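Long-range contacts in DNA/pantothenate metabolism flavoprotein (Streptomyces sparsogenes DSM 40356, PDB 7CFU), which binds flavin mononucleotide and, as an FMN-dependent cysteine decarboxylase, probably removes the carboxyl group from a cysteine during biosynthesis: residues L19-G30 with V50-A61; Y163-G171 with G182-A190. All coordinates share one frame; numbering follows the deposited sequence.

Contact 1 (L19-G30 with V50-A61); sequences LAQVRLLWGVCG and VQEIRTVMTAQA. With FMN (flavin mononucleotide), chain Y.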
loop_
_atom_site.group_PDB
_atom_site.type_symbol
_atom_site.label_atom_id
_atom_site.label_comp_id
_atom_site.label_asym_id
_atom_site.label_seq_id
_atom_site.Cartn_x
_atom_site.Cartn_y
_atom_site.Cartn_z
ATOM N N LEU A 19 -23.202 25.189 35.643
ATOM C CA LEU A 19 -22.074 24.935 34.755
ATOM C C LEU A 19 -22.076 23.525 34.190
ATOM O O LEU A 19 -21.287 23.243 33.282
ATOM C CB LEU A 19 -20.749 25.184 35.480
ATOM C CG LEU A 19 -20.450 26.643 35.817
ATOM C CD1 LEU A 19 -18.980 26.824 36.186
ATOM C CD2 LEU A 19 -20.841 27.547 34.668
ATOM N N ALA A 20 -22.928 22.634 34.708
ATOM C CA ALA A 20 -22.929 21.243 34.273
ATOM C C ALA A 20 -23.587 21.046 32.916
ATOM O O ALA A 20 -23.367 20.009 32.282
ATOM C CB ALA A 20 -23.627 20.369 35.317
ATOM N N GLN A 21 -24.380 22.010 32.455
ATOM C CA GLN A 21 -25.014 21.936 31.146
ATOM C C GLN A 21 -24.306 22.787 30.097
ATOM O O GLN A 21 -24.757 22.832 28.949
ATOM C CB GLN A 21 -26.488 22.350 31.240
ATOM C CG GLN A 21 -27.348 21.460 32.136
ATOM C CD GLN A 21 -27.260 21.831 33.608
ATOM O OE1 GLN A 21 -26.523 22.744 33.991
ATOM N NE2 GLN A 21 -28.018 21.123 34.441
ATOM N N VAL A 22 -23.216 23.465 30.458
ATOM C CA VAL A 22 -22.466 24.237 29.476
ATOM C C VAL A 22 -21.699 23.278 28.576
ATOM O O VAL A 22 -20.967 22.400 29.055
ATOM C CB VAL A 22 -21.522 25.231 30.171
ATOM C CG1 VAL A 22 -20.674 25.975 29.144
ATOM C CG2 VAL A 22 -22.311 26.216 31.016
ATOM N N ARG A 23 -21.875 23.429 27.267
ATOM C CA ARG A 23 -21.216 22.564 26.294
ATOM C C ARG A 23 -19.871 23.185 25.929
ATOM O O ARG A 23 -19.814 24.250 25.301
ATOM C CB ARG A 23 -22.103 22.363 25.072
ATOM C CG ARG A 23 -23.390 21.629 25.418
ATOM C CD ARG A 23 -24.382 21.566 24.278
ATOM N NE ARG A 23 -24.783 22.876 23.782
ATOM C CZ ARG A 23 -25.670 23.061 22.807
ATOM N NH1 ARG A 23 -26.255 22.013 22.234
ATOM N NH2 ARG A 23 -25.975 24.292 22.404
ATOM N N LEU A 24 -18.787 22.534 26.342
ATOM C CA LEU A 24 -17.443 23.059 26.143
ATOM C C LEU A 24 -16.794 22.373 24.946
ATOM O O LEU A 24 -16.586 21.155 24.961
ATOM C CB LEU A 24 -16.600 22.865 27.405
ATOM C CG LEU A 24 -15.113 23.183 27.326
ATOM C CD1 LEU A 24 -14.914 24.649 26.992
ATOM C CD2 LEU A 24 -14.460 22.858 28.650
ATOM N N LEU A 25 -16.483 23.152 23.911
ATOM C CA LEU A 25 -15.704 22.679 22.774
ATOM C C LEU A 25 -14.250 23.090 22.973
ATOM O O LEU A 25 -13.957 24.267 23.203
ATOM C CB LEU A 25 -16.249 23.239 21.460
ATOM C CG LEU A 25 -15.613 22.698 20.175
ATOM C CD1 LEU A 25 -15.775 21.194 20.063
ATOM C CD2 LEU A 25 -16.210 23.394 18.970
ATOM N N TRP A 26 -13.344 22.125 22.857
ATOM C CA TRP A 26 -11.951 22.277 23.271
ATOM C C TRP A 26 -11.022 21.920 22.112
ATOM O O TRP A 26 -10.911 20.747 21.742
ATOM C CB TRP A 26 -11.692 21.397 24.490
ATOM C CG TRP A 26 -10.323 21.416 25.054
ATOM C CD1 TRP A 26 -9.262 22.169 24.644
ATOM C CD2 TRP A 26 -9.851 20.612 26.139
ATOM N NE1 TRP A 26 -8.153 21.876 25.408
ATOM C CE2 TRP A 26 -8.493 20.931 26.338
ATOM C CE3 TRP A 26 -10.450 19.662 26.970
ATOM C CZ2 TRP A 26 -7.726 20.334 27.331
ATOM C CZ3 TRP A 26 -9.687 19.070 27.953
ATOM C CH2 TRP A 26 -8.339 19.408 28.126
ATOM N N GLY A 27 -10.345 22.920 21.548
ATOM C CA GLY A 27 -9.383 22.683 20.472
ATOM C C GLY A 27 -7.961 22.513 20.987
ATOM O O GLY A 27 -7.510 23.258 21.854
ATOM N N VAL A 28 -7.236 21.558 20.395
ATOM C CA VAL A 28 -5.881 21.212 20.828
ATOM C C VAL A 28 -4.942 21.352 19.635
ATOM O O VAL A 28 -5.147 20.715 18.596
ATOM C CB VAL A 28 -5.792 19.788 21.410
ATOM C CG1 VAL A 28 -4.368 19.493 21.853
ATOM C CG2 VAL A 28 -6.746 19.599 22.581
ATOM N N CYS A 29 -3.909 22.176 19.787
ATOM C CA CYS A 29 -2.927 22.375 18.729
ATOM C C CYS A 29 -1.630 21.646 19.075
ATOM O O CYS A 29 -1.424 21.188 20.200
ATOM C CB CYS A 29 -2.668 23.868 18.514
ATOM S SG CYS A 29 -4.150 24.825 18.141
ATOM N N GLY A 30 -0.749 21.546 18.080
ATOM C CA GLY A 30 0.490 20.806 18.224
ATOM C C GLY A 30 1.564 21.561 18.987
ATOM O O GLY A 30 2.552 22.018 18.395
ATOM N N VAL A 50 -17.842 20.596 34.667
ATOM C CA VAL A 50 -18.330 20.517 33.296
ATOM C C VAL A 50 -18.562 19.059 32.927
ATOM O O VAL A 50 -17.771 18.174 33.280
ATOM C CB VAL A 50 -17.347 21.182 32.317
ATOM C CG1 VAL A 50 -17.951 21.225 30.925
ATOM C CG2 VAL A 50 -16.977 22.574 32.796
ATOM N N GLN A 51 -19.663 18.795 32.228
ATOM C CA GLN A 51 -20.034 17.430 31.882
ATOM C C GLN A 51 -19.905 17.086 30.407
ATOM O O GLN A 51 -19.456 15.988 30.087
ATOM C CB GLN A 51 -21.465 17.149 32.358
ATOM C CG GLN A 51 -21.576 17.180 33.876
ATOM C CD GLN A 51 -22.950 16.805 34.383
ATOM O OE1 GLN A 51 -23.868 16.538 33.604
ATOM N NE2 GLN A 51 -23.106 16.805 35.702
ATOM N N GLU A 52 -20.268 17.976 29.485
ATOM C CA GLU A 52 -20.188 17.676 28.055
ATOM C C GLU A 52 -18.985 18.416 27.470
ATOM O O GLU A 52 -18.997 19.648 27.360
ATOM C CB GLU A 52 -21.468 18.056 27.312
ATOM C CG GLU A 52 -22.697 17.249 27.706
ATOM C CD GLU A 52 -23.933 17.645 26.903
ATOM O OE1 GLU A 52 -23.853 18.578 26.075
ATOM O OE2 GLU A 52 -24.999 17.036 27.122
ATOM N N ILE A 53 -17.943 17.666 27.118
ATOM C CA ILE A 53 -16.714 18.214 26.555
ATOM C C ILE A 53 -16.402 17.454 25.273
ATOM O O ILE A 53 -16.279 16.227 25.299
ATOM C CB ILE A 53 -15.539 18.112 27.542
ATOM C CG1 ILE A 53 -15.854 18.850 28.842
ATOM C CG2 ILE A 53 -14.252 18.636 26.907
ATOM C CD1 ILE A 53 -14.802 18.658 29.900
ATOM N N ARG A 54 -16.293 18.177 24.150
ATOM C CA ARG A 54 -15.875 17.606 22.871
ATOM C C ARG A 54 -14.590 18.282 22.396
ATOM O O ARG A 54 -14.453 19.506 22.498
ATOM C CB ARG A 54 -16.960 17.767 21.802
ATOM C CG ARG A 54 -18.256 17.030 22.104
ATOM C CD ARG A 54 -19.263 17.180 20.972
ATOM N NE ARG A 54 -20.470 16.400 21.233
ATOM C CZ ARG A 54 -20.615 15.108 20.946
ATOM N NH1 ARG A 54 -19.622 14.430 20.381
ATOM N NH2 ARG A 54 -21.758 14.490 21.228
ATOM N N THR A 55 -13.651 17.487 21.877
ATOM C CA THR A 55 -12.337 17.971 21.474
ATOM C C THR A 55 -12.139 17.922 19.961
ATOM O O THR A 55 -12.687 17.063 19.263
ATOM C CB THR A 55 -11.221 17.168 22.140
ATOM O OG1 THR A 55 -11.382 15.781 21.825
ATOM C CG2 THR A 55 -11.242 17.363 23.652
ATOM N N VAL A 56 -11.366 18.888 19.467
ATOM C CA VAL A 56 -10.890 18.950 18.090
ATOM C C VAL A 56 -9.374 19.083 18.136
ATOM O O VAL A 56 -8.850 19.961 18.831
ATOM C CB VAL A 56 -11.511 20.130 17.312
ATOM C CG1 VAL A 56 -11.021 20.155 15.868
ATOM C CG2 VAL A 56 -13.012 20.066 17.351
ATOM N N MET A 57 -8.670 18.196 17.432
ATOM C CA MET A 57 -7.216 18.231 17.351
ATOM C C MET A 57 -6.775 18.639 15.950
ATOM O O MET A 57 -7.362 18.207 14.953
ATOM C CB MET A 57 -6.595 16.873 17.686
ATOM C CG MET A 57 -6.959 16.335 19.063
ATOM S SD MET A 57 -6.061 14.816 19.385
ATOM C CE MET A 57 -4.467 15.448 19.884
ATOM N N THR A 58 -5.760 19.495 15.878
ATOM C CA THR A 58 -5.100 19.707 14.605
ATOM C C THR A 58 -4.373 18.428 14.193
ATOM O O THR A 58 -4.131 17.533 15.011
ATOM C CB THR A 58 -4.111 20.876 14.691
ATOM O OG1 THR A 58 -2.985 20.511 15.511
ATOM C CG2 THR A 58 -4.793 22.066 15.299
ATOM N N ALA A 59 -4.037 18.341 12.902
ATOM C CA ALA A 59 -3.277 17.187 12.426
ATOM C C ALA A 59 -1.958 17.067 13.175
ATOM O O ALA A 59 -1.486 15.957 13.447
ATOM C CB ALA A 59 -3.035 17.285 10.918
ATOM N N GLN A 60 -1.335 18.208 13.502
ATOM C CA GLN A 60 -0.068 18.171 14.223
ATOM C C GLN A 60 -0.251 17.696 15.661
ATOM O O GLN A 60 0.545 16.890 16.159
ATOM C CB GLN A 60 0.598 19.558 14.189
ATOM C CG GLN A 60 1.867 19.650 15.007
ATOM C CD GLN A 60 3.076 19.057 14.297
ATOM O OE1 GLN A 60 2.947 18.136 13.487
ATOM N NE2 GLN A 60 4.257 19.602 14.584
ATOM N N ALA A 61 -1.288 18.179 16.347
ATOM C CA ALA A 61 -1.562 17.683 17.695
ATOM C C ALA A 61 -1.773 16.174 17.683
ATOM O O ALA A 61 -1.222 15.446 18.521
ATOM C CB ALA A 61 -2.786 18.388 18.282
HETATM N N1 FMN Y . 4.667 25.601 18.104
HETATM C C2 FMN Y . 4.222 26.570 18.971
HETATM O O2 FMN Y . 3.802 27.623 18.516
HETATM N N3 FMN Y . 4.230 26.353 20.333
HETATM C C4 FMN Y . 4.708 25.160 20.834
HETATM O O4 FMN Y . 4.726 24.972 22.050
HETATM C C4A FMN Y . 5.173 24.183 19.961
HETATM N N5 FMN Y . 5.645 22.983 20.443
HETATM C C5A FMN Y . 6.081 22.009 19.568
HETATM C C6 FMN Y . 6.556 20.809 20.072
HETATM C C7 FMN Y . 6.998 19.825 19.200
HETATM C C7M FMN Y . 7.509 18.517 19.748
HETATM C C8 FMN Y . 6.981 20.047 17.827
HETATM C C8M FMN Y . 7.478 18.965 16.898
HETATM C C9 FMN Y . 6.510 21.256 17.319
HETATM C C9A FMN Y . 6.061 22.239 18.195
HETATM N N10 FMN Y . 5.596 23.455 17.717
HETATM C C10 FMN Y . 5.142 24.411 18.593
HETATM C "C1'" FMN Y . 5.548 23.730 16.250
HETATM C "C2'" FMN Y . 4.139 23.442 15.759
HETATM O "O2'" FMN Y . 3.785 22.100 16.061
HETATM C "C3'" FMN Y . 4.051 23.761 14.267
HETATM O "O3'" FMN Y . 4.125 25.160 14.084
HETATM C "C4'" FMN Y . 2.792 23.181 13.604
HETATM O "O4'" FMN Y . 2.804 23.484 12.220
HETATM C "C5'" FMN Y . 1.527 23.742 14.231
HETATM O "O5'" FMN Y . 0.412 23.018 13.749
HETATM P P FMN Y . -1.070 23.353 14.263
HETATM O O1P FMN Y . -2.040 23.130 13.126
HETATM O O2P FMN Y . -1.329 22.499 15.458
HETATM O O3P FMN Y . -1.207 24.804 14.682
#
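Gly30 and Thr58, just past the ends of two neighbouring strands, grip the same FMN phosphate oxygen, O2P: Gly30 N donates to it over 2.8 Å in a nearly straight bond, and Thr58 OG1 donates from 2.6 Å. With chi1 at 70°, that hydroxyl lies between its own backbone N and carbonyl carbon, where it also accepts from Ala61 N and N-caps helix 59-65. A valine in place of Thr58 would probably leave Ala61 N without its cap and cost O2P the threonine hydroxyl. Further along the cofactor, FMN O2' donates to Gly30 O at 2.6 Å and accepts from Gln60 NE2 at 2.9 Å, which ties the ribityl chain to both segments.

Behind this site, 23-28 and 52-57 run parallel, joined by six backbone bonds from Leu24 N to Glu52 O through to Thr58 N to Val28 O. On one face, Ile53 CG2 meets the Trp26 ring at its edge, 3.9 Å from CE3, while Thr55 lies alongside. On the other, Leu25 CD1 packs 4.0 Å from Val56 CG2. Trp26 NE1 is bonded to Leu105 O. With helix 37-48 the strands form a beta-alpha-beta unit of a Rossmann-like sheet, the FMN phosphate at their C-terminal ends. Helix 37-48 covers the Leu24 and Trp26 face, helix 123-130 the Leu25 and Val56 face, and strand 101-107 continues the sheet beyond 23-28, leaving 52-57 outermost within the chain.

Contact 2 (Y163-G171 with G182-A190); sequences YRIVEPKEG and GSLGDFQSA
Val166 is the wedge of this contact, its two methyls set against the turn before helix 187-199 and the helix's first turn. CG1, anti to the backbone N (chi1 177°), reaches the turn before the helix and comes within 3.5 Å of Asp186 N; CG2 points the other way along the segment and meets Ala190 CB at 3.6 Å. The backbones are just as close beside it: Gly185 CA lies 3.2 Å from Glu167 O in a CA-H...O contact, and a side chain at Gly185 would run into that oxygen and into Val166 CG1. A water fills in where the backbones do not bond directly, donating to Val166 O and accepting from Gly185 N.

Towards solvent the fit slackens. Arg164 lays one face of its guanidinium over Ala190 CB, which sits towards the rim of the group. Lys169 bends at chi3 and carries CE to 3.1 Å from Leu184 O, yet its NZ stays 4.0 Å from Asp186 OD1, beyond a salt bridge though probably still an attraction. Glu170 and Gly171 are poorly ordered.

What joins the two segments at this outer end is a single antiparallel bridge. Lys169 N donates to Ser183 O over 2.8 Å, and Ser183 N returns the bond to Lys169 O at 3.1 Å, approaching from above the carbonyl plane. Asp186 centres an inverse gamma turn that leads into the helix, while Leu184 packs on Ser33, Ala36 and Val140. The bridge closes the base of a loop whose outer part, 173-180, is not modelled, probably a flap, and the nearest atoms of Gly182 and a bound FMN are about 6 Å apart; this is consistent with the mobile substrate-recognition clamp of EpiD-like flavoprotein cysteine decarboxylases.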
loop_
_atom_site.group_PDB
_atom_site.type_symbol
_atom_site.label_atom_id
_atom_site.label_comp_id
_atom_site.label_asym_id
_atom_site.label_seq_id
_atom_site.Cartn_x
_atom_site.Cartn_y
_atom_site.Cartn_z
ATOM N N TYR A 163 -11.595 38.037 21.336
ATOM C CA TYR A 163 -11.083 36.801 21.910
ATOM C C TYR A 163 -10.286 37.095 23.179
ATOM O O TYR A 163 -9.560 38.090 23.260
ATOM C CB TYR A 163 -10.225 36.048 20.884
ATOM C CG TYR A 163 -11.044 35.514 19.717
ATOM C CD1 TYR A 163 -11.722 34.299 19.815
ATOM C CD2 TYR A 163 -11.166 36.238 18.535
ATOM C CE1 TYR A 163 -12.488 33.811 18.763
ATOM C CE2 TYR A 163 -11.938 35.762 17.475
ATOM C CZ TYR A 163 -12.590 34.545 17.597
ATOM O OH TYR A 163 -13.348 34.063 16.554
ATOM N N ARG A 164 -10.446 36.226 24.174
ATOM C CA ARG A 164 -9.692 36.294 25.420
ATOM C C ARG A 164 -8.408 35.490 25.268
ATOM O O ARG A 164 -8.450 34.267 25.076
ATOM C CB ARG A 164 -10.548 35.758 26.569
ATOM C CG ARG A 164 -9.885 35.625 27.943
ATOM C CD ARG A 164 -9.682 36.945 28.685
ATOM N NE ARG A 164 -9.283 36.698 30.071
ATOM C CZ ARG A 164 -8.037 36.489 30.487
ATOM N NH1 ARG A 164 -7.024 36.500 29.629
ATOM N NH2 ARG A 164 -7.806 36.263 31.774
ATOM N N ILE A 165 -7.273 36.171 25.357
ATOM C CA ILE A 165 -5.967 35.547 25.203
ATOM C C ILE A 165 -5.339 35.384 26.580
ATOM O O ILE A 165 -5.183 36.362 27.322
ATOM C CB ILE A 165 -5.063 36.380 24.283
ATOM C CG1 ILE A 165 -5.764 36.638 22.955
ATOM C CG2 ILE A 165 -3.720 35.687 24.082
ATOM C CD1 ILE A 165 -6.043 35.386 22.150
ATOM N N VAL A 166 -4.963 34.154 26.919
ATOM C CA VAL A 166 -4.213 33.863 28.132
ATOM C C VAL A 166 -2.754 33.746 27.730
ATOM O O VAL A 166 -2.349 32.746 27.128
ATOM C CB VAL A 166 -4.697 32.580 28.822
ATOM C CG1 VAL A 166 -3.831 32.291 30.047
ATOM C CG2 VAL A 166 -6.168 32.702 29.202
ATOM N N GLU A 167 -1.966 34.766 28.068
ATOM C CA GLU A 167 -0.580 34.816 27.644
ATOM C C GLU A 167 0.224 33.707 28.320
ATOM O O GLU A 167 -0.043 33.356 29.473
ATOM C CB GLU A 167 0.020 36.178 27.982
ATOM C CG GLU A 167 -0.720 37.321 27.321
ATOM C CD GLU A 167 -0.017 38.651 27.487
ATOM O OE1 GLU A 167 1.103 38.670 28.045
ATOM O OE2 GLU A 167 -0.593 39.675 27.063
ATOM N N PRO A 168 1.206 33.137 27.636
ATOM C CA PRO A 168 1.985 32.055 28.243
ATOM C C PRO A 168 2.928 32.561 29.325
ATOM O O PRO A 168 3.234 33.752 29.427
ATOM C CB PRO A 168 2.767 31.480 27.062
ATOM C CG PRO A 168 2.889 32.608 26.113
ATOM C CD PRO A 168 1.602 33.388 26.243
ATOM N N LYS A 169 3.392 31.617 30.140
ATOM C CA LYS A 169 4.466 31.847 31.084
ATOM C C LYS A 169 5.772 31.298 30.508
ATOM O O LYS A 169 5.830 30.766 29.394
ATOM C CB LYS A 169 4.159 31.222 32.450
ATOM C CG LYS A 169 2.952 31.813 33.164
ATOM C CD LYS A 169 2.728 31.195 34.551
ATOM C CE LYS A 169 2.271 29.752 34.475
ATOM N NZ LYS A 169 1.949 29.188 35.817
ATOM N N GLU A 170 6.833 31.408 31.303
ATOM C CA GLU A 170 8.194 31.077 30.895
ATOM C C GLU A 170 8.649 29.945 31.803
ATOM O O GLU A 170 9.280 30.179 32.836
ATOM C CB GLU A 170 9.083 32.313 31.015
ATOM C CG GLU A 170 10.436 32.247 30.292
ATOM C CD GLU A 170 11.572 31.581 31.045
ATOM O OE1 GLU A 170 11.638 31.649 32.294
ATOM O OE2 GLU A 170 12.411 30.976 30.338
ATOM N N GLY A 171 8.236 28.726 31.469
ATOM C CA GLY A 171 8.552 27.590 32.311
ATOM C C GLY A 171 9.726 26.756 31.836
ATOM O O GLY A 171 9.520 25.750 31.150
ATOM N N GLY A 182 8.106 27.562 26.497
ATOM C CA GLY A 182 7.010 28.195 27.203
ATOM C C GLY A 182 6.134 27.214 27.959
ATOM O O GLY A 182 6.260 25.992 27.857
ATOM N N SER A 183 5.220 27.774 28.748
ATOM C CA SER A 183 4.227 26.977 29.450
ATOM C C SER A 183 2.922 27.754 29.499
ATOM O O SER A 183 2.888 28.967 29.275
ATOM C CB SER A 183 4.670 26.613 30.874
ATOM O OG SER A 183 4.919 27.783 31.626
ATOM N N LEU A 184 1.849 27.027 29.796
ATOM C CA LEU A 184 0.514 27.603 29.815
ATOM C C LEU A 184 0.400 28.700 30.864
ATOM O O LEU A 184 0.923 28.579 31.975
ATOM C CB LEU A 184 -0.515 26.507 30.084
ATOM C CG LEU A 184 -0.835 25.595 28.901
ATOM C CD1 LEU A 184 -1.373 24.262 29.403
ATOM C CD2 LEU A 184 -1.869 26.272 28.030
ATOM N N GLY A 185 -0.304 29.771 30.509
ATOM C CA GLY A 185 -0.592 30.837 31.445
ATOM C C GLY A 185 -1.669 30.439 32.431
ATOM O O GLY A 185 -2.009 29.263 32.584
ATOM N N ASP A 186 -2.233 31.449 33.093
ATOM C CA ASP A 186 -3.258 31.227 34.114
ATOM C C ASP A 186 -4.620 31.202 33.435
ATOM O O ASP A 186 -5.367 32.180 33.413
ATOM C CB ASP A 186 -3.184 32.289 35.205
ATOM C CG ASP A 186 -1.925 32.170 36.048
ATOM O OD1 ASP A 186 -1.563 31.026 36.406
ATOM O OD2 ASP A 186 -1.310 33.215 36.360
ATOM N N PHE A 187 -4.956 30.026 32.907
ATOM C CA PHE A 187 -6.171 29.866 32.127
ATOM C C PHE A 187 -7.394 29.603 32.988
ATOM O O PHE A 187 -8.517 29.827 32.517
ATOM C CB PHE A 187 -6.009 28.710 31.132
ATOM C CG PHE A 187 -5.664 27.393 31.782
ATOM C CD1 PHE A 187 -6.658 26.577 32.309
ATOM C CD2 PHE A 187 -4.349 26.967 31.859
ATOM C CE1 PHE A 187 -6.342 25.371 32.910
ATOM C CE2 PHE A 187 -4.030 25.757 32.456
ATOM C CZ PHE A 187 -5.024 24.960 32.983
ATOM N N GLN A 188 -7.204 29.124 34.224
ATOM C CA GLN A 188 -8.340 28.718 35.050
ATOM C C GLN A 188 -9.323 29.866 35.253
ATOM O O GLN A 188 -10.541 29.673 35.165
ATOM C CB GLN A 188 -7.850 28.174 36.390
ATOM C CG GLN A 188 -6.972 26.943 36.253
ATOM C CD GLN A 188 -6.820 26.186 37.560
ATOM O OE1 GLN A 188 -7.223 26.667 38.619
ATOM N NE2 GLN A 188 -6.235 24.993 37.489
ATOM N N SER A 189 -8.812 31.068 35.513
ATOM C CA SER A 189 -9.685 32.222 35.695
ATOM C C SER A 189 -10.433 32.562 34.407
ATOM O O SER A 189 -11.637 32.851 34.434
ATOM C CB SER A 189 -8.858 33.417 36.171
ATOM O OG SER A 189 -9.634 34.600 36.215
ATOM N N ALA A 190 -9.734 32.531 33.269
ATOM C CA ALA A 190 -10.371 32.868 31.998
ATOM C C ALA A 190 -11.441 31.853 31.618
ATOM O O ALA A 190 -12.519 32.228 31.148
ATOM C CB ALA A 190 -9.317 32.969 30.896
HETATM O O HOH W 1 -0.982 30.478 27.589
#

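From the N terminus, contact 1 comes first: strand 23-28 leads through helix 37-48 to strand 52-57, and the pairing of the two strands closes this beta-alpha-beta unit. The chain adds strands 101-107 and 135-139 to the far side of 23-28 before contact 2 opens. There 163-171 carries the short strand 164-165, at the opposite edge of the five-stranded parallel sheet within this chain, and runs on beyond it; 182-190 returns to close a loop and enter the final helix. The contacts follow in series, neither enclosing nor crossing the other. Their centres lie about 17 Å apart and the contacts do not touch, yet both reach the same sheet; contact 1 holds FMN directly, contact 2 only comes near one.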